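Local coordinates for protein uroporphyrinogen-III synthetase (Pseudomonas syringae pv. tomato, PDB 3RE1) that probably catalyses the cyclization of the linear tetrapyrrole hydroxymethylbilane to the macrocycle uroporphyrinogen III, with release of water, in porphyrin biosynthesis, at residues A[62-67]-A[91-96]; A[45-50]-A[174-179]; A[96-101]-A[130-135]; A[214-219]-A[236-241]; A[197-202]-A[229-234]. All coordinates share one frame; numbering follows the deposited sequence.

Contact 1 (A[62-67]-A[91-96]); sequences FELLNY and QPPMQP
Polar and apolar packing share this junction between two loops, and Gln95 carries most of it. On the polar side its chain, extended beyond CG (chi2 -168°), takes the flat carboxamide into a turn where two backbone carbonyls, of Leu64 and Tyr67, come close to one another; Gln95 CD lies 3.6 Å from Leu64 O. A long side chain suits the place, since it spans from one loop to the carbonyls of the other. Leu64 O is in any case engaged by its own 3-10 turn, accepting a bond from Tyr67 N at 3.1 Å.

The apolar part belongs to Leu64. Its CG is anti to the carbonyl carbon (chi1 -80°), so the isobutyl group leans into the other loop, crossing the Gln95 chain at about a right angle. Its tip, Leu64 CD1, touches Pro93 CG at 4.1 Å; the compact proline ring offers a rigid hydrocarbon surface. The exposed Leu65 lies beside the end of the Gln95 side chain.

Strands 69-72 and 97-99, with helix 75-88 between them, form a beta-alpha-beta unit, and this contact joins the loops leading into its two parallel strands. Leu64 continues onto Leu145 and Met147 of strand 143-148, while Pro93 rests on Ile85 of helix 75-88.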
# COMPACT_ATOMS: atom_id res chain seq x y z
N PHE A 62 -11.70 22.53 5.76
CA PHE A 62 -12.90 23.38 5.70
C PHE A 62 -13.24 23.86 4.27
O PHE A 62 -14.42 24.01 3.91
CB PHE A 62 -12.74 24.59 6.63
CG PHE A 62 -13.98 25.43 6.75
CD1 PHE A 62 -14.93 25.15 7.73
CD2 PHE A 62 -14.22 26.50 5.87
CE1 PHE A 62 -16.09 25.91 7.86
CE2 PHE A 62 -15.38 27.27 5.98
CZ PHE A 62 -16.32 26.98 7.01
N GLU A 63 -12.21 24.11 3.46
CA GLU A 63 -12.46 24.55 2.08
C GLU A 63 -12.43 23.46 1.00
O GLU A 63 -12.19 23.77 -0.15
CB GLU A 63 -11.52 25.70 1.71
CG GLU A 63 -11.97 27.04 2.31
CD GLU A 63 -11.16 28.21 1.81
OE1 GLU A 63 -11.49 28.76 0.72
OE2 GLU A 63 -10.17 28.57 2.50
N LEU A 64 -12.70 22.21 1.39
CA LEU A 64 -12.73 21.07 0.46
C LEU A 64 -13.49 21.36 -0.81
O LEU A 64 -13.19 20.80 -1.83
CB LEU A 64 -13.33 19.83 1.10
CG LEU A 64 -12.40 19.04 1.99
CD1 LEU A 64 -13.15 17.86 2.55
CD2 LEU A 64 -11.19 18.59 1.25
N LEU A 65 -14.46 22.25 -0.73
CA LEU A 65 -15.25 22.60 -1.89
C LEU A 65 -14.44 23.33 -2.94
O LEU A 65 -14.85 23.42 -4.08
CB LEU A 65 -16.46 23.44 -1.49
CG LEU A 65 -17.43 22.84 -0.48
CD1 LEU A 65 -18.66 23.77 -0.38
CD2 LEU A 65 -17.83 21.42 -0.85
N ASN A 66 -13.28 23.83 -2.54
CA ASN A 66 -12.35 24.45 -3.49
C ASN A 66 -12.00 23.48 -4.63
O ASN A 66 -11.64 23.89 -5.75
CB ASN A 66 -11.06 24.91 -2.80
CG ASN A 66 -11.17 26.30 -2.23
OD1 ASN A 66 -12.07 27.04 -2.64
ND2 ASN A 66 -10.28 26.67 -1.29
N TYR A 67 -12.09 22.20 -4.33
CA TYR A 67 -11.77 21.18 -5.31
C TYR A 67 -13.04 20.63 -5.94
O TYR A 67 -14.10 20.57 -5.30
CB TYR A 67 -10.96 20.04 -4.66
CG TYR A 67 -9.67 20.54 -4.05
CD1 TYR A 67 -8.50 20.62 -4.79
CD2 TYR A 67 -9.64 20.99 -2.77
CE1 TYR A 67 -7.35 21.15 -4.26
CE2 TYR A 67 -8.50 21.50 -2.21
CZ TYR A 67 -7.35 21.59 -2.95
OH TYR A 67 -6.19 22.08 -2.36
N GLN A 91 -21.72 17.94 8.64
CA GLN A 91 -22.27 16.95 7.73
C GLN A 91 -21.24 16.64 6.66
O GLN A 91 -20.32 17.45 6.41
CB GLN A 91 -23.52 17.49 7.06
CG GLN A 91 -24.81 16.99 7.64
CD GLN A 91 -26.06 17.65 7.03
OE1 GLN A 91 -27.16 17.09 7.09
NE2 GLN A 91 -25.89 18.84 6.45
N PRO A 92 -21.37 15.48 6.01
CA PRO A 92 -20.40 15.13 4.97
C PRO A 92 -20.52 16.04 3.75
O PRO A 92 -21.60 16.46 3.41
CB PRO A 92 -20.76 13.67 4.65
CG PRO A 92 -22.17 13.52 5.11
CD PRO A 92 -22.23 14.33 6.35
N PRO A 93 -19.38 16.35 3.09
CA PRO A 93 -19.36 17.21 1.90
C PRO A 93 -20.14 16.65 0.72
O PRO A 93 -20.10 15.47 0.46
CB PRO A 93 -17.87 17.30 1.57
CG PRO A 93 -17.19 17.06 2.89
CD PRO A 93 -18.02 15.97 3.50
N MET A 94 -20.86 17.51 0.01
CA MET A 94 -21.59 17.10 -1.18
C MET A 94 -20.71 17.27 -2.41
O MET A 94 -20.99 18.08 -3.29
CB MET A 94 -22.82 17.96 -1.37
CG MET A 94 -23.90 17.67 -0.38
SD MET A 94 -25.00 16.30 -0.85
CE MET A 94 -24.94 15.23 0.67
N GLN A 95 -19.62 16.51 -2.47
CA GLN A 95 -18.73 16.58 -3.62
C GLN A 95 -18.25 15.18 -4.01
O GLN A 95 -18.23 14.27 -3.17
CB GLN A 95 -17.54 17.51 -3.32
CG GLN A 95 -16.31 16.85 -2.81
CD GLN A 95 -15.28 17.84 -2.25
OE1 GLN A 95 -14.90 18.83 -2.91
NE2 GLN A 95 -14.82 17.56 -1.04
N PRO A 96 -17.88 14.99 -5.29
CA PRO A 96 -17.40 13.69 -5.79
C PRO A 96 -16.11 13.27 -5.12
O PRO A 96 -15.17 14.07 -5.00
CB PRO A 96 -17.19 13.93 -7.28
CG PRO A 96 -18.13 15.06 -7.60
CD PRO A 96 -18.04 15.95 -6.40

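Contact 2 (A[45-50]-A[174-179]); sequences LLETEP and RRYLPQ
Oblique to the Tyr176 ring lie the first carbons of two glutamates: Glu47 CB comes within 3.2 Å of Tyr176 CE1, and Glu49 CB lies 3.7 Å from Tyr176 CE2. Pro178 N sits at the ring's edge, in its plane. The second flat group, the Arg175 guanidinium, has Thr48 CG2 at its edge, on the other side of the ribbon. Tyr176 CG occupies the crowded position between its backbone N and carbonyl carbon (chi1 63°), which swings the ring across the partner strand. Glu47 lies alongside it, bent at chi2, and Glu47 CG also meets Pro178 CG at 3.5 Å. Glutamate fits because its methylenes serve the aromatic ring while the carboxylate can extend toward water.

The backbones form an antiparallel ladder. Glu49 and Arg174 exchange two good bonds: Glu49 N reaches Arg174 O at 2.8 Å, nearly along the C=O axis, and Arg174 N reaches Glu49 O at 2.9 Å. Glu47 N donates to Tyr176 O at 3.1 Å, while the return bond from Tyr176 N to Glu47 O is weak.

This two-stranded ribbon is the interdomain linker characteristic of uroporphyrinogen-III synthases. Leu45 and Leu177 run into one domain, against Leu211 of helix 209-212; Thr48 and Arg175 lie on Pro76 of helix 75-88 in the other.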
# COMPACT_ATOMS: atom_id res chain seq x y z
N LEU A 45 7.78 -4.56 8.71
CA LEU A 45 8.75 -3.61 8.20
C LEU A 45 8.14 -2.23 8.06
O LEU A 45 8.87 -1.24 8.09
CB LEU A 45 9.29 -4.10 6.85
CG LEU A 45 9.97 -5.47 6.85
CD1 LEU A 45 10.55 -5.72 5.49
CD2 LEU A 45 11.08 -5.53 7.89
N LEU A 46 6.82 -2.17 7.92
CA LEU A 46 6.09 -0.91 7.83
C LEU A 46 5.11 -0.72 8.97
O LEU A 46 4.47 -1.65 9.42
CB LEU A 46 5.28 -0.84 6.54
CG LEU A 46 6.02 -0.66 5.24
CD1 LEU A 46 6.99 0.50 5.38
CD2 LEU A 46 6.72 -1.96 4.93
N GLU A 47 4.99 0.52 9.40
CA GLU A 47 3.97 0.87 10.36
C GLU A 47 3.32 2.16 9.91
O GLU A 47 3.99 3.00 9.31
CB GLU A 47 4.61 1.04 11.71
CG GLU A 47 4.60 -0.23 12.54
CD GLU A 47 3.24 -0.51 13.16
OE1 GLU A 47 2.26 -0.74 12.41
OE2 GLU A 47 3.15 -0.51 14.42
N THR A 48 2.03 2.30 10.18
CA THR A 48 1.30 3.50 9.76
C THR A 48 1.15 4.48 10.92
O THR A 48 0.46 4.20 11.89
CB THR A 48 -0.11 3.15 9.24
OG1 THR A 48 -0.10 1.83 8.67
CG2 THR A 48 -0.51 4.12 8.16
N GLU A 49 1.81 5.63 10.81
CA GLU A 49 1.74 6.64 11.88
C GLU A 49 0.98 7.92 11.52
O GLU A 49 1.40 8.65 10.62
CB GLU A 49 3.14 7.02 12.34
CG GLU A 49 3.14 7.88 13.57
CD GLU A 49 4.21 8.94 13.53
OE1 GLU A 49 4.29 9.72 14.50
OE2 GLU A 49 4.96 9.01 12.53
N PRO A 50 -0.13 8.22 12.23
CA PRO A 50 -0.91 9.43 11.93
C PRO A 50 -0.09 10.68 12.09
O PRO A 50 0.88 10.70 12.85
CB PRO A 50 -2.04 9.37 12.94
CG PRO A 50 -2.26 7.91 13.15
CD PRO A 50 -0.84 7.39 13.22
N ARG A 174 2.35 9.02 7.88
CA ARG A 174 3.71 8.73 7.51
C ARG A 174 3.97 7.25 7.78
O ARG A 174 3.26 6.62 8.60
CB ARG A 174 4.67 9.60 8.34
CG ARG A 174 6.15 9.46 8.02
CD ARG A 174 6.91 10.72 8.46
NE ARG A 174 8.36 10.65 8.18
CZ ARG A 174 9.29 10.32 9.08
NH1 ARG A 174 8.94 10.01 10.33
NH2 ARG A 174 10.57 10.29 8.72
N ARG A 175 4.97 6.71 7.09
CA ARG A 175 5.36 5.32 7.28
C ARG A 175 6.83 5.16 7.65
O ARG A 175 7.71 5.83 7.09
CB ARG A 175 5.00 4.50 6.05
CG ARG A 175 3.52 4.16 6.00
CD ARG A 175 3.19 3.24 4.85
NE ARG A 175 1.85 2.69 4.98
CZ ARG A 175 1.26 1.91 4.08
NH1 ARG A 175 1.89 1.55 2.97
NH2 ARG A 175 0.01 1.47 4.30
N TYR A 176 7.08 4.30 8.63
CA TYR A 176 8.43 4.07 9.13
C TYR A 176 8.73 2.57 9.30
O TYR A 176 7.85 1.71 9.16
CB TYR A 176 8.63 4.82 10.46
CG TYR A 176 7.73 4.34 11.57
CD1 TYR A 176 7.82 3.04 12.06
CD2 TYR A 176 6.77 5.18 12.13
CE1 TYR A 176 7.00 2.59 13.06
CE2 TYR A 176 5.94 4.73 13.14
CZ TYR A 176 6.06 3.43 13.60
OH TYR A 176 5.25 2.97 14.60
N LEU A 177 10.01 2.29 9.60
CA LEU A 177 10.53 0.94 9.82
C LEU A 177 10.63 0.63 11.30
O LEU A 177 11.54 1.13 11.96
CB LEU A 177 11.93 0.82 9.22
CG LEU A 177 12.66 -0.50 9.50
CD1 LEU A 177 12.12 -1.63 8.61
CD2 LEU A 177 14.14 -0.32 9.30
N PRO A 178 9.70 -0.19 11.82
CA PRO A 178 9.70 -0.57 13.22
C PRO A 178 11.11 -0.84 13.72
O PRO A 178 11.97 -1.29 12.96
CB PRO A 178 8.85 -1.83 13.22
CG PRO A 178 7.83 -1.53 12.17
CD PRO A 178 8.64 -0.91 11.08
N GLN A 179 11.35 -0.55 14.99
CA GLN A 179 12.67 -0.75 15.58
C GLN A 179 12.99 -2.23 15.78
O GLN A 179 12.39 -2.90 16.64
CB GLN A 179 12.77 0.02 16.90
CG GLN A 179 14.21 0.26 17.38
CD GLN A 179 15.12 0.82 16.27
OE1 GLN A 179 16.34 0.58 16.27
NE2 GLN A 179 14.52 1.57 15.32

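Contact 3 (A[96-101]-A[130-135]); sequences PWFSVG and HPRLKQ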
# COMPACT_ATOMS: atom_id res chain seq x y z
N PRO A 96 -17.88 14.99 -5.29
CA PRO A 96 -17.40 13.69 -5.79
C PRO A 96 -16.11 13.27 -5.12
O PRO A 96 -15.17 14.07 -5.00
CB PRO A 96 -17.19 13.93 -7.28
CG PRO A 96 -18.13 15.06 -7.60
CD PRO A 96 -18.04 15.95 -6.40
N TRP A 97 -16.10 12.03 -4.64
CA TRP A 97 -14.95 11.43 -3.97
C TRP A 97 -14.70 10.12 -4.69
O TRP A 97 -15.64 9.44 -5.11
CB TRP A 97 -15.26 11.17 -2.49
CG TRP A 97 -15.10 12.38 -1.60
CD1 TRP A 97 -15.67 13.61 -1.76
CD2 TRP A 97 -14.30 12.46 -0.41
NE1 TRP A 97 -15.26 14.46 -0.77
CE2 TRP A 97 -14.43 13.77 0.08
CE3 TRP A 97 -13.49 11.56 0.27
CZ2 TRP A 97 -13.76 14.20 1.24
CZ3 TRP A 97 -12.83 12.00 1.43
CH2 TRP A 97 -12.96 13.30 1.89
N PHE A 98 -13.42 9.75 -4.83
CA PHE A 98 -13.08 8.53 -5.53
C PHE A 98 -12.00 7.76 -4.81
O PHE A 98 -11.28 8.32 -3.97
CB PHE A 98 -12.63 8.88 -6.95
CG PHE A 98 -13.61 9.75 -7.69
CD1 PHE A 98 -13.59 11.11 -7.53
CD2 PHE A 98 -14.58 9.20 -8.52
CE1 PHE A 98 -14.51 11.93 -8.21
CE2 PHE A 98 -15.49 10.03 -9.21
CZ PHE A 98 -15.45 11.38 -9.04
N SER A 99 -11.88 6.47 -5.17
CA SER A 99 -10.82 5.57 -4.66
C SER A 99 -10.42 4.60 -5.75
O SER A 99 -11.16 4.41 -6.72
CB SER A 99 -11.33 4.77 -3.46
OG SER A 99 -12.56 4.12 -3.77
N VAL A 100 -9.27 3.97 -5.58
CA VAL A 100 -8.80 2.98 -6.56
C VAL A 100 -9.56 1.67 -6.34
O VAL A 100 -10.18 1.13 -7.27
CB VAL A 100 -7.29 2.74 -6.43
CG1 VAL A 100 -6.51 3.93 -7.01
CG2 VAL A 100 -6.91 2.52 -4.96
N GLY A 101 -9.54 1.19 -5.09
CA GLY A 101 -10.24 -0.04 -4.77
C GLY A 101 -11.55 0.16 -4.02
O GLY A 101 -11.77 1.19 -3.40
N HIS A 130 -12.73 6.89 -15.26
CA HIS A 130 -14.02 6.79 -14.61
C HIS A 130 -14.87 8.01 -14.97
O HIS A 130 -14.53 9.12 -14.59
CB HIS A 130 -13.80 6.71 -13.11
CG HIS A 130 -15.00 6.28 -12.33
ND1 HIS A 130 -14.97 6.15 -10.95
CD2 HIS A 130 -16.24 5.92 -12.71
CE1 HIS A 130 -16.15 5.72 -10.53
NE2 HIS A 130 -16.94 5.57 -11.58
N PRO A 131 -15.98 7.82 -15.70
CA PRO A 131 -16.85 8.90 -16.21
C PRO A 131 -17.19 9.90 -15.12
O PRO A 131 -17.08 11.12 -15.28
CB PRO A 131 -18.10 8.15 -16.66
CG PRO A 131 -17.54 6.83 -17.13
CD PRO A 131 -16.51 6.49 -16.08
N ARG A 132 -17.62 9.36 -14.00
CA ARG A 132 -17.97 10.14 -12.85
C ARG A 132 -16.85 11.16 -12.61
O ARG A 132 -17.11 12.34 -12.40
CB ARG A 132 -18.12 9.19 -11.67
CG ARG A 132 -18.81 9.75 -10.48
CD ARG A 132 -20.31 9.73 -10.60
NE ARG A 132 -20.85 10.18 -9.32
CZ ARG A 132 -20.63 11.40 -8.83
NH1 ARG A 132 -19.90 12.28 -9.51
NH2 ARG A 132 -21.14 11.74 -7.66
N LEU A 133 -15.61 10.68 -12.65
CA LEU A 133 -14.45 11.51 -12.40
C LEU A 133 -14.21 12.49 -13.54
O LEU A 133 -13.91 13.66 -13.31
CB LEU A 133 -13.20 10.64 -12.21
CG LEU A 133 -11.93 11.45 -11.91
CD1 LEU A 133 -12.14 12.27 -10.62
CD2 LEU A 133 -10.70 10.55 -11.81
N LYS A 134 -14.34 12.03 -14.78
CA LYS A 134 -14.17 12.93 -15.91
C LYS A 134 -15.08 14.15 -15.83
O LYS A 134 -14.64 15.24 -16.13
CB LYS A 134 -14.38 12.19 -17.23
CG LYS A 134 -13.39 11.06 -17.47
CD LYS A 134 -13.10 10.83 -18.97
CE LYS A 134 -12.47 12.09 -19.59
NZ LYS A 134 -11.81 11.86 -20.89
N GLN A 135 -16.34 13.96 -15.43
CA GLN A 135 -17.30 15.07 -15.34
C GLN A 135 -16.90 16.13 -14.33
O GLN A 135 -17.02 17.33 -14.59
CB GLN A 135 -18.68 14.55 -14.96
CG GLN A 135 -19.32 13.68 -16.03
CD GLN A 135 -20.54 12.94 -15.51
OE1 GLN A 135 -21.07 12.05 -16.19
NE2 GLN A 135 -20.99 13.29 -14.31
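Phe98 is the hub where helix 131-137 covers strand 97-99 of the mixed sheet, a helix-on-strand packing characteristic of the three-layered alpha/beta domains of this family. Leu133 meets the ring directly: its CD1 stands over one face, 3.7 Å from the Phe98 centroid, in a CH-pi contact. Leu133 CG anti to its backbone N (chi1 -178°) sets that methyl above the ring. Around the rim, Arg132 offers only hydrocarbon, Arg132 CG lying 3.6 Å from Phe98 CE2. His130 adds an offset edge-to-face pair, the Phe98 edge turned toward the imidazole face with planes 78° apart and centroids 5.8 Å apart. A large flat residue suits this place, since it gives a face to an aliphatic tip and an edge to another aromatic.

The second shell fixes these groups. His130 is the N-cap residue, and His130 O accepts Lys134 N at 2.9 Å, so the first helical turn dictates where Arg132 and Leu133 project. Arg132 bends at chi2 (81°) to carry its charged end past the ring to Asp114, with which NH2 forms a salt bridge. Phe98 is held by backbone bonds to Val70 and Val72 of the adjacent strand. On its way to Asp114, the Arg132 side chain crosses Pro96 at about a right angle, with Arg132 NH1 3.8 Å from Pro96 CG.

Contact 4 (A[214-219]-A[236-241]); sequences DSWPDL and QAAGAR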
# COMPACT_ATOMS: atom_id res chain seq x y z
N ASP A 214 24.31 -6.79 4.67
CA ASP A 214 25.27 -7.62 3.94
C ASP A 214 24.86 -9.09 3.75
O ASP A 214 25.57 -9.86 3.09
CB ASP A 214 26.63 -7.55 4.63
CG ASP A 214 27.02 -6.13 5.00
OD1 ASP A 214 27.24 -5.30 4.09
OD2 ASP A 214 27.08 -5.84 6.21
N SER A 215 23.71 -9.46 4.30
CA SER A 215 23.21 -10.84 4.15
C SER A 215 22.49 -11.03 2.81
O SER A 215 22.28 -12.18 2.38
CB SER A 215 22.26 -11.22 5.31
OG SER A 215 22.85 -11.05 6.60
N TRP A 216 22.11 -9.91 2.18
CA TRP A 216 21.31 -9.92 0.95
C TRP A 216 21.78 -10.80 -0.21
O TRP A 216 20.97 -11.34 -0.97
CB TRP A 216 21.05 -8.48 0.48
CG TRP A 216 20.39 -8.42 -0.88
CD1 TRP A 216 20.98 -8.09 -2.07
CD2 TRP A 216 19.03 -8.75 -1.19
NE1 TRP A 216 20.08 -8.20 -3.10
CE2 TRP A 216 18.87 -8.61 -2.59
CE3 TRP A 216 17.93 -9.16 -0.43
CZ2 TRP A 216 17.64 -8.86 -3.24
CZ3 TRP A 216 16.71 -9.41 -1.08
CH2 TRP A 216 16.58 -9.25 -2.47
N PRO A 217 23.10 -10.96 -0.38
CA PRO A 217 23.62 -11.80 -1.47
C PRO A 217 23.21 -13.29 -1.43
O PRO A 217 23.45 -14.03 -2.39
CB PRO A 217 25.13 -11.64 -1.32
CG PRO A 217 25.25 -10.23 -0.81
CD PRO A 217 24.15 -10.13 0.21
N ASP A 218 22.62 -13.72 -0.32
CA ASP A 218 22.15 -15.10 -0.21
C ASP A 218 20.63 -15.19 -0.14
O ASP A 218 20.03 -16.09 -0.76
CB ASP A 218 22.80 -15.79 0.98
CG ASP A 218 24.25 -16.19 0.70
OD1 ASP A 218 24.49 -16.95 -0.28
OD2 ASP A 218 25.13 -15.75 1.49
N LEU A 219 20.02 -14.25 0.57
CA LEU A 219 18.55 -14.15 0.62
C LEU A 219 18.01 -13.86 -0.77
O LEU A 219 16.87 -14.21 -1.07
CB LEU A 219 18.10 -13.03 1.57
CG LEU A 219 18.61 -13.12 3.00
CD1 LEU A 219 18.27 -11.86 3.74
CD2 LEU A 219 18.02 -14.34 3.70
N GLN A 236 14.48 -6.51 -9.04
CA GLN A 236 15.42 -6.99 -10.10
C GLN A 236 16.67 -6.12 -10.12
O GLN A 236 17.79 -6.62 -10.25
CB GLN A 236 14.77 -7.00 -11.48
CG GLN A 236 13.53 -7.86 -11.53
CD GLN A 236 12.64 -7.57 -12.72
OE1 GLN A 236 12.44 -6.39 -13.11
NE2 GLN A 236 12.06 -8.63 -13.29
N ALA A 237 16.45 -4.82 -9.96
CA ALA A 237 17.54 -3.86 -9.88
C ALA A 237 18.45 -4.14 -8.70
O ALA A 237 19.65 -3.92 -8.75
CB ALA A 237 17.01 -2.41 -9.79
N ALA A 238 17.85 -4.64 -7.63
CA ALA A 238 18.59 -4.97 -6.42
C ALA A 238 19.32 -6.33 -6.48
O ALA A 238 20.13 -6.63 -5.62
CB ALA A 238 17.65 -4.95 -5.24
N GLY A 239 19.02 -7.14 -7.48
CA GLY A 239 19.67 -8.43 -7.58
C GLY A 239 18.87 -9.66 -7.21
O GLY A 239 19.37 -10.78 -7.29
N ALA A 240 17.63 -9.48 -6.78
CA ALA A 240 16.77 -10.62 -6.53
C ALA A 240 16.75 -11.47 -7.83
O ALA A 240 16.53 -10.94 -8.93
CB ALA A 240 15.37 -10.13 -6.17
N ARG A 241 16.98 -12.77 -7.70
CA ARG A 241 17.00 -13.63 -8.88
C ARG A 241 15.70 -14.41 -9.16
O ARG A 241 15.52 -14.97 -10.23
CB ARG A 241 18.16 -14.61 -8.78
CG ARG A 241 19.48 -13.99 -8.39
CD ARG A 241 20.40 -15.05 -7.72
NE ARG A 241 21.22 -14.43 -6.69
CZ ARG A 241 21.58 -15.02 -5.56
NH1 ARG A 241 21.21 -16.26 -5.30
NH2 ARG A 241 22.33 -14.35 -4.67
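The close-packed half is built around Trp216, whose CG lies anti to its backbone N and sends the indole across to the end of helix 229-238. Trp216 NE1 donates to Ala238 O at 3.0 Å with an N-H...O angle of 146°, coming from above the carbonyl plane. The benzo edge follows the chain onward: Trp216 CZ2 is 3.6 Å from Ala240 N and 3.9 Å from Ala240 CB. Small alanines let the edge of the indole come close to the backbone.

Here the helix ends in a Schellman motif. Gly239 adopts positive phi (105°), easy for a residue without a side chain, and Gly239 N bonds to Gln236 O at 3.1 Å. The turn leaves Ala238 O within reach of the indole.

The other half is looser and exposed. The chain of Arg241 is bent at chi3, and its guanidinium meets Pro217 O at its edge, in its plane; Arg241 NH2 gives Pro217 O a weak bond, short at 2.6 Å but strongly bent (127°). Asp218 OD1 remains 5.5 Å from Arg241 NH2, too far for a direct pair, though some long-range attraction is likely.

Contact 5 (A[197-202]-A[229-234]); sequences LVVSSG and PRVASL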
# COMPACT_ATOMS: atom_id res chain seq x y z
N LEU A 197 9.89 -15.16 0.57
CA LEU A 197 9.82 -13.81 1.11
C LEU A 197 8.70 -13.04 0.45
O LEU A 197 8.55 -13.09 -0.77
CB LEU A 197 11.16 -13.08 0.88
CG LEU A 197 12.41 -13.84 1.33
CD1 LEU A 197 13.69 -13.17 0.77
CD2 LEU A 197 12.47 -13.94 2.84
N VAL A 198 7.93 -12.33 1.27
CA VAL A 198 6.82 -11.52 0.79
C VAL A 198 6.91 -10.08 1.26
O VAL A 198 7.23 -9.83 2.41
CB VAL A 198 5.48 -12.04 1.27
CG1 VAL A 198 4.34 -11.18 0.69
CG2 VAL A 198 5.30 -13.50 0.84
N VAL A 199 6.66 -9.15 0.33
CA VAL A 199 6.63 -7.74 0.58
C VAL A 199 5.31 -7.23 0.01
O VAL A 199 4.78 -7.80 -0.95
CB VAL A 199 7.77 -7.01 -0.11
CG1 VAL A 199 9.05 -7.32 0.57
CG2 VAL A 199 7.82 -7.37 -1.56
N SER A 200 4.77 -6.16 0.59
CA SER A 200 3.48 -5.67 0.15
C SER A 200 3.54 -4.30 -0.53
O SER A 200 2.55 -3.88 -1.12
CB SER A 200 2.53 -5.61 1.33
OG SER A 200 2.94 -4.61 2.25
N SER A 201 4.69 -3.63 -0.46
CA SER A 201 4.87 -2.33 -1.10
C SER A 201 6.30 -2.16 -1.58
O SER A 201 7.16 -2.98 -1.30
CB SER A 201 4.56 -1.20 -0.10
OG SER A 201 5.43 -1.24 1.03
N GLY A 202 6.54 -1.07 -2.29
CA GLY A 202 7.87 -0.79 -2.74
C GLY A 202 8.73 -0.37 -1.56
O GLY A 202 9.87 -0.81 -1.41
N PRO A 229 4.41 -5.06 -10.86
CA PRO A 229 5.57 -5.00 -11.73
C PRO A 229 6.50 -3.90 -11.24
O PRO A 229 7.69 -4.07 -11.19
CB PRO A 229 4.95 -4.68 -13.08
CG PRO A 229 3.65 -5.36 -12.99
CD PRO A 229 3.18 -4.95 -11.65
N ARG A 230 5.91 -2.81 -10.82
CA ARG A 230 6.68 -1.69 -10.28
C ARG A 230 7.65 -2.18 -9.21
O ARG A 230 8.83 -1.87 -9.24
CB ARG A 230 5.72 -0.65 -9.70
CG ARG A 230 6.39 0.55 -9.07
CD ARG A 230 5.33 1.62 -8.83
NE ARG A 230 5.93 2.94 -8.93
CZ ARG A 230 5.44 3.94 -9.66
NH1 ARG A 230 4.31 3.79 -10.36
NH2 ARG A 230 6.08 5.10 -9.66
N VAL A 231 7.12 -2.98 -8.28
CA VAL A 231 7.90 -3.51 -7.18
C VAL A 231 8.83 -4.59 -7.69
O VAL A 231 9.97 -4.71 -7.21
CB VAL A 231 7.00 -4.06 -6.08
CG1 VAL A 231 7.83 -4.75 -4.97
CG2 VAL A 231 6.18 -2.92 -5.51
N ALA A 232 8.37 -5.35 -8.69
CA ALA A 232 9.20 -6.38 -9.28
C ALA A 232 10.48 -5.73 -9.83
O ALA A 232 11.58 -6.29 -9.68
CB ALA A 232 8.46 -7.06 -10.41
N SER A 233 10.32 -4.56 -10.44
CA SER A 233 11.45 -3.87 -11.06
C SER A 233 12.44 -3.32 -10.01
O SER A 233 13.61 -3.33 -10.24
CB SER A 233 10.96 -2.76 -12.01
OG SER A 233 12.05 -1.94 -12.41
N LEU A 234 11.96 -2.89 -8.84
CA LEU A 234 12.89 -2.41 -7.82
C LEU A 234 13.71 -3.57 -7.31
O LEU A 234 14.87 -3.38 -6.95
CB LEU A 234 12.15 -1.81 -6.62
CG LEU A 234 11.39 -0.48 -6.75
CD1 LEU A 234 10.56 -0.25 -5.49
CD2 LEU A 234 12.35 0.68 -6.98
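Val231 projects from the first turn of helix 229-238 with its CB directed at the loop that follows strand 196-198, and there it forks. The CG1 branch, anti to the backbone N (chi1 175°), faces Val199 and the Ser201 carbonyl: Val231 CG1 lies 4.1 Å from Ser201 O and 4.3 Å from Val199 CG2, the latter a loose methyl-to-methyl contact. The CG2 branch, anti to the carbonyl carbon, faces the backbone of the next residue along, where Val231 CG2 meets Gly202 N at 3.7 Å and Gly202 CA at 3.9 Å. Branching at CB thus lets one short residue touch successive parts of the loop, and its purely apolar branches suit a buried position.

One turn later Leu234 adds a second apolar finger, Leu234 CD1 reaching Gly202 CA at 3.9 Å from the more exposed side. Because Gly202 carries no side chain, both hydrocarbon groups can close directly on its backbone, and the CA atoms of Gly202 and Val231 come within 5.2 Å. Ser201 is the N-cap of the short helix 202-205, so the packing lies against the start of that helix.

Strands 196-198 and 224-226 are parallel neighbours joined by a beta-alpha-beta crossover, and helix 229-238 follows the second of them. Val231 also rests on Val226, while Val199 is backed by Thr20 and Leu208.

Contacts 1 and 3 lie in the domain of the mixed sheet, contacts 4 and 5 in that of the five-stranded parallel sheet, and contact 2 is the ribbon between them. Contacts 1 and 3 share Pro96 and touch where Leu64 CD1 meets Trp97 CZ2 at 3.9 Å; contact 1 lies about 47 Å from contact 4, centre to centre. Contacts 4 and 5 both use helix 229-238, and Leu219 O packs on Leu197 CD1. Contact 2 borders contact 5 through Leu46 CD2 and Ser201 OG, 4.2 Å apart. In this family the substrate probably binds in the cleft between the domains, which the ribbon of contact 2 spans.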